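Local coordinates for protein pentafunctional AROM polypeptide (Schizosaccharomyces pombe, PDB 5SWV) that probably catalyses two steps of the shikimate pathway, as a fragment joining a type I 3-dehydroquinate dehydratase to a shikimate dehydrogenase, at residues 441-446 / 493-498; 463-468 / 472-477; 53-58 / 87-92. All coordinates share one frame; numbering follows the deposited sequence.

Contact 1: residues 441-446 / 493-498; sequences SAVVST and LEWKCC
With CG of Trp495 anti to its carbonyl carbon (chi1 -77°), and with chi1 of Val443 at 179° putting CG1 anti to the backbone N and CG2 anti to the carbonyl carbon, the indole and a valine methyl are brought to the same face of the sheet, over the intervening strand. The touching is done by CG2, which its place beside the backbone N points at the indole; it approaches the six-membered ring obliquely, 3.6 Å from Trp495 CH2. The two side chains cross at about a right angle. At the rim of the ring, near its plane, lies the peptide that joins Ser441 to Ala442, where Ala442 N stands 4.1 Å from Trp495 CZ3. Strands 440-445 and 496-498 are not neighbours in the six-stranded parallel sheet: strand 472-476 runs between them, and the tryptophan spans it, touching Phe474 on the way. Trp495 comes just ahead of strand 496-498, where a Schellman motif built on Glu494, with its positive phi, closes the preceding helix. The pyrrole end of the indole is held by a hydrogen bond from Trp495 NE1 to the backbone O of Leu465, with the six-membered ring directed at Val443.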
loop_
_atom_site.group_PDB
_atom_site.type_symbol
_atom_site.label_atom_id
_atom_site.label_comp_id
_atom_site.label_asym_id
_atom_site.label_seq_id
_atom_site.Cartn_x
_atom_site.Cartn_y
_atom_site.Cartn_z
ATOM N N SER A 441 -2.431 -12.976 -21.336
ATOM C CA SER A 441 -1.595 -12.035 -20.594
ATOM C C SER A 441 -1.307 -12.462 -19.141
ATOM O O SER A 441 -0.425 -11.883 -18.500
ATOM C CB SER A 441 -2.256 -10.654 -20.603
ATOM O OG SER A 441 -2.302 -10.132 -21.918
ATOM N N ALA A 442 -2.031 -13.459 -18.626
ATOM C CA ALA A 442 -1.923 -13.868 -17.217
ATOM C C ALA A 442 -2.368 -15.306 -17.056
ATOM O O ALA A 442 -3.361 -15.706 -17.651
ATOM C CB ALA A 442 -2.764 -12.962 -16.328
ATOM N N VAL A 443 -1.632 -16.083 -16.266
ATOM C CA VAL A 443 -1.990 -17.471 -16.012
ATOM C C VAL A 443 -1.766 -17.811 -14.546
ATOM O O VAL A 443 -0.817 -17.332 -13.948
ATOM C CB VAL A 443 -1.187 -18.433 -16.915
ATOM C CG1 VAL A 443 -1.555 -19.888 -16.629
ATOM C CG2 VAL A 443 -1.429 -18.112 -18.389
ATOM N N VAL A 444 -2.648 -18.628 -13.968
ATOM C CA VAL A 444 -2.478 -19.126 -12.600
ATOM C C VAL A 444 -2.759 -20.625 -12.570
ATOM O O VAL A 444 -3.853 -21.052 -12.937
ATOM C CB VAL A 444 -3.416 -18.432 -11.590
ATOM C CG1 VAL A 444 -3.012 -18.786 -10.165
ATOM C CG2 VAL A 444 -3.396 -16.929 -11.784
ATOM N N SER A 445 -1.776 -21.427 -12.157
ATOM C CA SER A 445 -2.012 -22.841 -11.894
ATOM C C SER A 445 -2.230 -23.022 -10.414
ATOM O O SER A 445 -1.363 -22.665 -9.635
ATOM C CB SER A 445 -0.832 -23.684 -12.314
ATOM O OG SER A 445 -1.042 -25.017 -11.882
ATOM N N THR A 446 -3.375 -23.577 -10.032
ATOM C CA THR A 446 -3.686 -23.874 -8.628
ATOM C C THR A 446 -3.641 -25.372 -8.304
ATOM O O THR A 446 -3.975 -25.784 -7.204
ATOM C CB THR A 446 -5.075 -23.334 -8.274
ATOM O OG1 THR A 446 -6.060 -24.026 -9.037
ATOM C CG2 THR A 446 -5.167 -21.868 -8.609
ATOM N N LEU A 493 8.636 -21.103 -22.887
ATOM C CA LEU A 493 7.792 -20.269 -23.748
ATOM C C LEU A 493 7.861 -18.769 -23.396
ATOM O O LEU A 493 7.044 -17.972 -23.866
ATOM C CB LEU A 493 6.357 -20.803 -23.734
ATOM C CG LEU A 493 6.245 -22.262 -24.213
ATOM C CD1 LEU A 493 4.835 -22.786 -23.984
ATOM C CD2 LEU A 493 6.662 -22.430 -25.677
ATOM N N GLU A 494 8.859 -18.402 -22.591
ATOM C CA GLU A 494 9.305 -17.018 -22.386
ATOM C C GLU A 494 8.383 -16.210 -21.486
ATOM O O GLU A 494 8.341 -14.989 -21.565
ATOM C CB GLU A 494 9.573 -16.306 -23.733
ATOM C CG GLU A 494 10.315 -17.184 -24.752
ATOM C CD GLU A 494 11.193 -16.417 -25.731
ATOM O OE1 GLU A 494 10.993 -15.190 -25.894
ATOM O OE2 GLU A 494 12.087 -17.057 -26.338
ATOM N N TRP A 495 7.665 -16.895 -20.605
ATOM C CA TRP A 495 6.791 -16.219 -19.655
ATOM C C TRP A 495 7.638 -15.666 -18.527
ATOM O O TRP A 495 8.661 -16.258 -18.168
ATOM C CB TRP A 495 5.733 -17.163 -19.080
ATOM C CG TRP A 495 4.593 -17.460 -20.006
ATOM C CD1 TRP A 495 4.573 -18.367 -21.011
ATOM C CD2 TRP A 495 3.296 -16.864 -19.981
ATOM N NE1 TRP A 495 3.349 -18.374 -21.624
ATOM C CE2 TRP A 495 2.541 -17.463 -21.007
ATOM C CE3 TRP A 495 2.695 -15.887 -19.183
ATOM C CZ2 TRP A 495 1.215 -17.106 -21.275
ATOM C CZ3 TRP A 495 1.370 -15.532 -19.441
ATOM C CH2 TRP A 495 0.647 -16.140 -20.488
ATOM N N LYS A 496 7.201 -14.527 -17.991
ATOM C CA LYS A 496 7.707 -13.978 -16.734
ATOM C C LYS A 496 7.050 -14.828 -15.645
ATOM O O LYS A 496 5.834 -14.863 -15.568
ATOM C CB LYS A 496 7.298 -12.497 -16.626
ATOM C CG LYS A 496 8.195 -11.572 -15.796
ATOM C CD LYS A 496 7.940 -10.107 -16.207
ATOM C CE LYS A 496 8.931 -9.100 -15.607
ATOM N NZ LYS A 496 8.461 -8.468 -14.335
ATOM N N CYS A 497 7.833 -15.552 -14.847
ATOM C CA CYS A 497 7.281 -16.555 -13.917
ATOM C C CYS A 497 7.419 -16.174 -12.455
ATOM O O CYS A 497 8.433 -15.613 -12.053
ATOM C CB CYS A 497 7.963 -17.897 -14.118
ATOM S SG CYS A 497 7.616 -18.614 -15.727
ATOM N N CYS A 498 6.391 -16.518 -11.676
ATOM C CA CYS A 498 6.360 -16.339 -10.230
ATOM C C CYS A 498 5.966 -17.633 -9.557
ATOM O O CYS A 498 5.208 -18.418 -10.123
ATOM C CB CYS A 498 5.335 -15.293 -9.856
ATOM S SG CYS A 498 5.594 -13.733 -10.687
#

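Contact 2: residues 463-468 / 472-477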
loop_
_atom_site.group_PDB
_atom_site.type_symbol
_atom_site.label_atom_id
_atom_site.label_comp_id
_atom_site.label_asym_id
_atom_site.label_seq_id
_atom_site.Cartn_x
_atom_site.Cartn_y
_atom_site.Cartn_z
ATOM N N ALA A 463 -0.220 -25.709 -25.596
ATOM C CA ALA A 463 -0.706 -24.961 -26.752
ATOM C C ALA A 463 -1.044 -23.505 -26.434
ATOM O O ALA A 463 -0.622 -22.607 -27.150
ATOM C CB ALA A 463 -1.918 -25.652 -27.352
ATOM N N LEU A 464 -1.810 -23.288 -25.361
ATOM C CA LEU A 464 -2.235 -21.940 -24.932
ATOM C C LEU A 464 -1.078 -21.052 -24.510
ATOM O O LEU A 464 -1.044 -19.871 -24.857
ATOM C CB LEU A 464 -3.215 -22.039 -23.764
ATOM C CG LEU A 464 -4.588 -22.639 -24.093
ATOM C CD1 LEU A 464 -5.284 -23.152 -22.829
ATOM C CD2 LEU A 464 -5.451 -21.624 -24.836
ATOM N N LEU A 465 -0.138 -21.622 -23.754
ATOM C CA LEU A 465 1.039 -20.878 -23.305
ATOM C C LEU A 465 1.917 -20.361 -24.445
ATOM O O LEU A 465 2.604 -19.356 -24.271
ATOM C CB LEU A 465 1.883 -21.713 -22.331
ATOM C CG LEU A 465 1.261 -22.030 -20.966
ATOM C CD1 LEU A 465 2.173 -22.934 -20.154
ATOM C CD2 LEU A 465 0.950 -20.760 -20.199
ATOM N N ALA A 466 1.896 -21.044 -25.592
ATOM C CA ALA A 466 2.578 -20.581 -26.810
ATOM C C ALA A 466 2.088 -19.203 -27.213
ATOM O O ALA A 466 2.883 -18.331 -27.580
ATOM C CB ALA A 466 2.370 -21.559 -27.965
ATOM N N ASN A 467 0.782 -18.996 -27.118
ATOM C CA ASN A 467 0.192 -17.752 -27.561
ATOM C C ASN A 467 0.204 -16.746 -26.414
ATOM O O ASN A 467 -0.636 -16.804 -25.510
ATOM C CB ASN A 467 -1.214 -18.015 -28.108
ATOM C CG ASN A 467 -1.628 -17.010 -29.158
ATOM O OD1 ASN A 467 -2.780 -17.003 -29.589
ATOM N ND2 ASN A 467 -0.696 -16.164 -29.587
ATOM N N LYS A 468 1.159 -15.818 -26.472
ATOM C CA LYS A 468 1.604 -15.066 -25.301
ATOM C C LYS A 468 1.807 -13.572 -25.572
ATOM O O LYS A 468 2.532 -13.197 -26.492
ATOM C CB LYS A 468 2.916 -15.683 -24.824
ATOM C CG LYS A 468 3.326 -15.311 -23.408
ATOM C CD LYS A 468 4.248 -14.113 -23.341
ATOM C CE LYS A 468 5.711 -14.490 -23.309
ATOM N NZ LYS A 468 6.474 -13.277 -22.923
ATOM N N GLY A 472 3.729 -10.972 -20.392
ATOM C CA GLY A 472 2.711 -11.839 -19.797
ATOM C C GLY A 472 3.277 -12.588 -18.615
ATOM O O GLY A 472 4.439 -12.971 -18.646
ATOM N N VAL A 473 2.462 -12.796 -17.578
ATOM C CA VAL A 473 2.939 -13.377 -16.306
ATOM C C VAL A 473 2.242 -14.703 -16.009
ATOM O O VAL A 473 1.024 -14.818 -16.152
ATOM C CB VAL A 473 2.734 -12.412 -15.108
ATOM C CG1 VAL A 473 3.203 -13.038 -13.793
ATOM C CG2 VAL A 473 3.440 -11.085 -15.353
ATOM N N PHE A 474 3.045 -15.686 -15.603
ATOM C CA PHE A 474 2.579 -16.995 -15.163
ATOM C C PHE A 474 2.845 -17.133 -13.680
ATOM O O PHE A 474 3.961 -16.866 -13.234
ATOM C CB PHE A 474 3.356 -18.073 -15.894
ATOM C CG PHE A 474 3.083 -19.455 -15.393
ATOM C CD1 PHE A 474 2.038 -20.205 -15.920
ATOM C CD2 PHE A 474 3.869 -20.020 -14.402
ATOM C CE1 PHE A 474 1.777 -21.488 -15.460
ATOM C CE2 PHE A 474 3.613 -21.302 -13.938
ATOM C CZ PHE A 474 2.564 -22.034 -14.461
ATOM N N LEU A 475 1.842 -17.574 -12.925
ATOM C CA LEU A 475 1.993 -17.818 -11.485
ATOM C C LEU A 475 1.595 -19.245 -11.127
ATOM O O LEU A 475 0.504 -19.679 -11.460
ATOM C CB LEU A 475 1.125 -16.842 -10.691
ATOM C CG LEU A 475 0.996 -17.076 -9.182
ATOM C CD1 LEU A 475 2.341 -16.965 -8.499
ATOM C CD2 LEU A 475 0.031 -16.071 -8.590
ATOM N N ASP A 476 2.457 -19.966 -10.428
ATOM C CA ASP A 476 2.097 -21.274 -9.903
ATOM C C ASP A 476 1.948 -21.125 -8.409
ATOM O O ASP A 476 2.858 -20.631 -7.768
ATOM C CB ASP A 476 3.189 -22.295 -10.221
ATOM C CG ASP A 476 2.732 -23.730 -10.030
ATOM O OD1 ASP A 476 1.970 -24.003 -9.079
ATOM O OD2 ASP A 476 3.159 -24.595 -10.825
ATOM N N MET A 477 0.820 -21.564 -7.860
ATOM C CA MET A 477 0.562 -21.468 -6.425
ATOM C C MET A 477 1.210 -22.539 -5.569
ATOM O O MET A 477 1.192 -22.419 -4.349
ATOM C CB MET A 477 -0.933 -21.470 -6.154
ATOM C CG MET A 477 -1.626 -20.250 -6.708
ATOM S SD MET A 477 -0.960 -18.753 -5.981
ATOM C CE MET A 477 -1.604 -18.863 -4.307
#
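Helix 455-466 and strand 472-476 are the second half of a beta-alpha-beta crossover that starts at strand 440-445. Leu465, on the segment 463-468, directs its CB at the strand, as Phe474 does at the helix. Their meeting is loose: Leu465 CD2 lies 4.4 Å from Phe474 CD1, approaching the ring obliquely. CG of Phe474 is anti to the backbone N (chi1 173°), which lifts the ring off the strand on the helix side. Val443 touches both residues, so helix, strand and the preceding strand share one apolar layer of a Rossmann-like fold, as expected for the C-terminal domain of a shikimate dehydrogenase. Where the chain turns back, Lys468 folds its aliphatic part over the start of the strand, with CD 4.3 Å from Gly472 N. Two bent torsions, chi2 -93° and chi3 -94°, curl the lysine so that its methylenes pass beside the glycine, which has no side chain of its own to block them. The ammonium group continues to the backbone O of Glu494, to which Lys468 NZ is hydrogen-bonded, and Gly472 is hydrogen-bonded through its backbone to Lys496.

Contact 3: residues 53-58 / 87-92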
loop_
_atom_site.group_PDB
_atom_site.type_symbol
_atom_site.label_atom_id
_atom_site.label_comp_id
_atom_site.label_asym_id
_atom_site.label_seq_id
_atom_site.Cartn_x
_atom_site.Cartn_y
_atom_site.Cartn_z
ATOM N N ASN A 53 15.745 28.854 -17.745
ATOM C CA ASN A 53 15.179 29.887 -16.853
ATOM C C ASN A 53 15.140 29.479 -15.358
ATOM O O ASN A 53 14.777 30.311 -14.517
ATOM C CB ASN A 53 13.775 30.288 -17.329
ATOM C CG ASN A 53 12.691 29.351 -16.812
ATOM O OD1 ASN A 53 12.707 28.144 -17.075
ATOM N ND2 ASN A 53 11.747 29.906 -16.061
ATOM N N GLY A 54 15.504 28.219 -15.052
ATOM C CA GLY A 54 15.587 27.683 -13.680
ATOM C C GLY A 54 14.370 26.899 -13.193
ATOM O O GLY A 54 14.394 26.344 -12.102
ATOM N N ILE A 55 13.305 26.857 -13.994
ATOM C CA ILE A 55 12.023 26.268 -13.593
ATOM C C ILE A 55 11.748 25.030 -14.418
ATOM O O ILE A 55 11.914 25.053 -15.634
ATOM C CB ILE A 55 10.862 27.272 -13.810
ATOM C CG1 ILE A 55 11.062 28.506 -12.930
ATOM C CG2 ILE A 55 9.497 26.644 -13.537
ATOM C CD1 ILE A 55 11.301 28.185 -11.462
ATOM N N SER A 56 11.315 23.960 -13.753
ATOM C CA SER A 56 10.853 22.770 -14.449
ATOM C C SER A 56 9.658 23.133 -15.368
ATOM O O SER A 56 8.728 23.807 -14.940
ATOM C CB SER A 56 10.464 21.683 -13.437
ATOM O OG SER A 56 11.580 21.210 -12.704
ATOM N N SER A 57 9.697 22.716 -16.632
ATOM C CA SER A 57 8.588 22.983 -17.560
ATOM C C SER A 57 7.412 22.078 -17.255
ATOM O O SER A 57 7.592 20.998 -16.699
ATOM C CB SER A 57 9.023 22.741 -19.003
ATOM O OG SER A 57 9.315 21.368 -19.208
ATOM N N LEU A 58 6.216 22.502 -17.651
ATOM C CA LEU A 58 4.998 21.676 -17.494
ATOM C C LEU A 58 5.118 20.284 -18.090
ATOM O O LEU A 58 4.695 19.308 -17.476
ATOM C CB LEU A 58 3.785 22.356 -18.130
ATOM C CG LEU A 58 2.802 23.071 -17.211
ATOM C CD1 LEU A 58 3.498 24.135 -16.371
ATOM C CD2 LEU A 58 1.681 23.684 -18.046
ATOM N N GLY A 87 12.451 25.415 1.054
ATOM C CA GLY A 87 12.675 24.699 -0.197
ATOM C C GLY A 87 13.574 25.469 -1.138
ATOM O O GLY A 87 14.326 26.326 -0.705
ATOM N N LEU A 88 13.492 25.142 -2.424
ATOM C CA LEU A 88 14.407 25.661 -3.448
ATOM C C LEU A 88 13.746 26.527 -4.501
ATOM O O LEU A 88 14.440 27.085 -5.337
ATOM C CB LEU A 88 15.101 24.489 -4.163
ATOM C CG LEU A 88 15.857 23.482 -3.266
ATOM C CD1 LEU A 88 16.413 22.305 -4.079
ATOM C CD2 LEU A 88 16.965 24.176 -2.467
ATOM N N PHE A 89 12.425 26.648 -4.468
ATOM C CA PHE A 89 11.707 27.320 -5.524
ATOM C C PHE A 89 11.750 28.803 -5.237
ATOM O O PHE A 89 11.512 29.203 -4.110
ATOM C CB PHE A 89 10.245 26.825 -5.603
ATOM C CG PHE A 89 9.540 27.167 -6.895
ATOM C CD1 PHE A 89 9.576 26.293 -7.976
ATOM C CD2 PHE A 89 8.818 28.349 -7.017
ATOM C CE1 PHE A 89 8.915 26.600 -9.168
ATOM C CE2 PHE A 89 8.149 28.666 -8.199
ATOM C CZ PHE A 89 8.202 27.793 -9.277
ATOM N N PRO A 90 12.039 29.627 -6.255
ATOM C CA PRO A 90 12.068 31.071 -6.046
ATOM C C PRO A 90 10.721 31.643 -5.619
ATOM O O PRO A 90 9.697 31.294 -6.188
ATOM C CB PRO A 90 12.435 31.613 -7.419
ATOM C CG PRO A 90 13.019 30.455 -8.159
ATOM C CD PRO A 90 12.303 29.269 -7.658
ATOM N N ASN A 91 10.734 32.527 -4.632
ATOM C CA ASN A 91 9.515 33.184 -4.164
ATOM C C ASN A 91 8.929 34.179 -5.146
ATOM O O ASN A 91 7.730 34.434 -5.090
ATOM C CB ASN A 91 9.752 33.912 -2.836
ATOM C CG ASN A 91 9.974 32.958 -1.688
ATOM O OD1 ASN A 91 9.060 32.256 -1.265
ATOM N ND2 ASN A 91 11.193 32.929 -1.177
ATOM N N ASP A 92 9.758 34.763 -6.011
ATOM C CA ASP A 92 9.258 35.811 -6.902
ATOM C C ASP A 92 8.428 35.255 -8.059
ATOM O O ASP A 92 7.721 36.016 -8.690
ATOM C CB ASP A 92 10.348 36.810 -7.376
ATOM C CG ASP A 92 11.623 36.135 -7.907
ATOM O OD1 ASP A 92 11.542 35.091 -8.580
ATOM O OD2 ASP A 92 12.736 36.656 -7.649
#
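Ile55 and Phe89 meet where two loops of the dehydroquinase barrel lie side by side. The second loop comes in through Gly87 and Leu88, and Leu88 N is hydrogen-bonded to the carboxylate of Asp44, a tie between this loop and the one that follows strand 38-42. Phe89 is next. Its CG is anti to the backbone N (chi1 -164°), which swings the ring towards the isoleucine of the other loop. One methyl does the touching: Ile55 CD1 lies 3.7 Å from Phe89 CE1 and nearly as close to Phe89 CZ, coming in obliquely at the far end of the ring, and the two side chains cross at about a right angle. On Ile55 it is CG1 that lies anti to the carbonyl carbon (chi1 -63°), and a further bend at chi2 (-52°) places CD1 there. Pro90 follows, with its CB directed at the other loop. Pro90 CD lies over one face of the Phe89 ring, 3.5 Å above its plane and offset toward the rim, and it also stands 4.1 Å from Ile55 CD1, so the methyl is met by both the aromatic ring and the proline. Asn91 and Asp92 then lead towards the next helix. Ile55 also touches Lys93, just ahead of helix 94-106, while Phe89 packs on Ala97 within that helix; the first loop leads into helix 58-69, whose N-cap is Ser57. The pair thus joins the loops that follow strands 38-42 and 76-79, neighbours in the parallel barrel sheet, at the entrances to their two helices.

How the contacts relate
Contacts 1 and 2 lie in one domain and contact 3 in another. The centres of contacts 1 and 2 are only about 4 Å apart, and the two share one parallel sheet: contact 2 is nested within the loop that contact 1 closes, and strand 472-476 is the neighbour of both 440-445 and 496-498. They touch through backbone pairing, including probable hydrogen bonds from Leu475 N to Val443 O and from Cys498 N to Phe474 O. Contact 3 comes earlier in the chain, in the dehydroquinase barrel, about 46 Å from contact 1 and about 48 Å from contact 2, centre to centre, consistent with dehydroquinase and shikimate dehydrogenase units that fold as separate domains of one polypeptide.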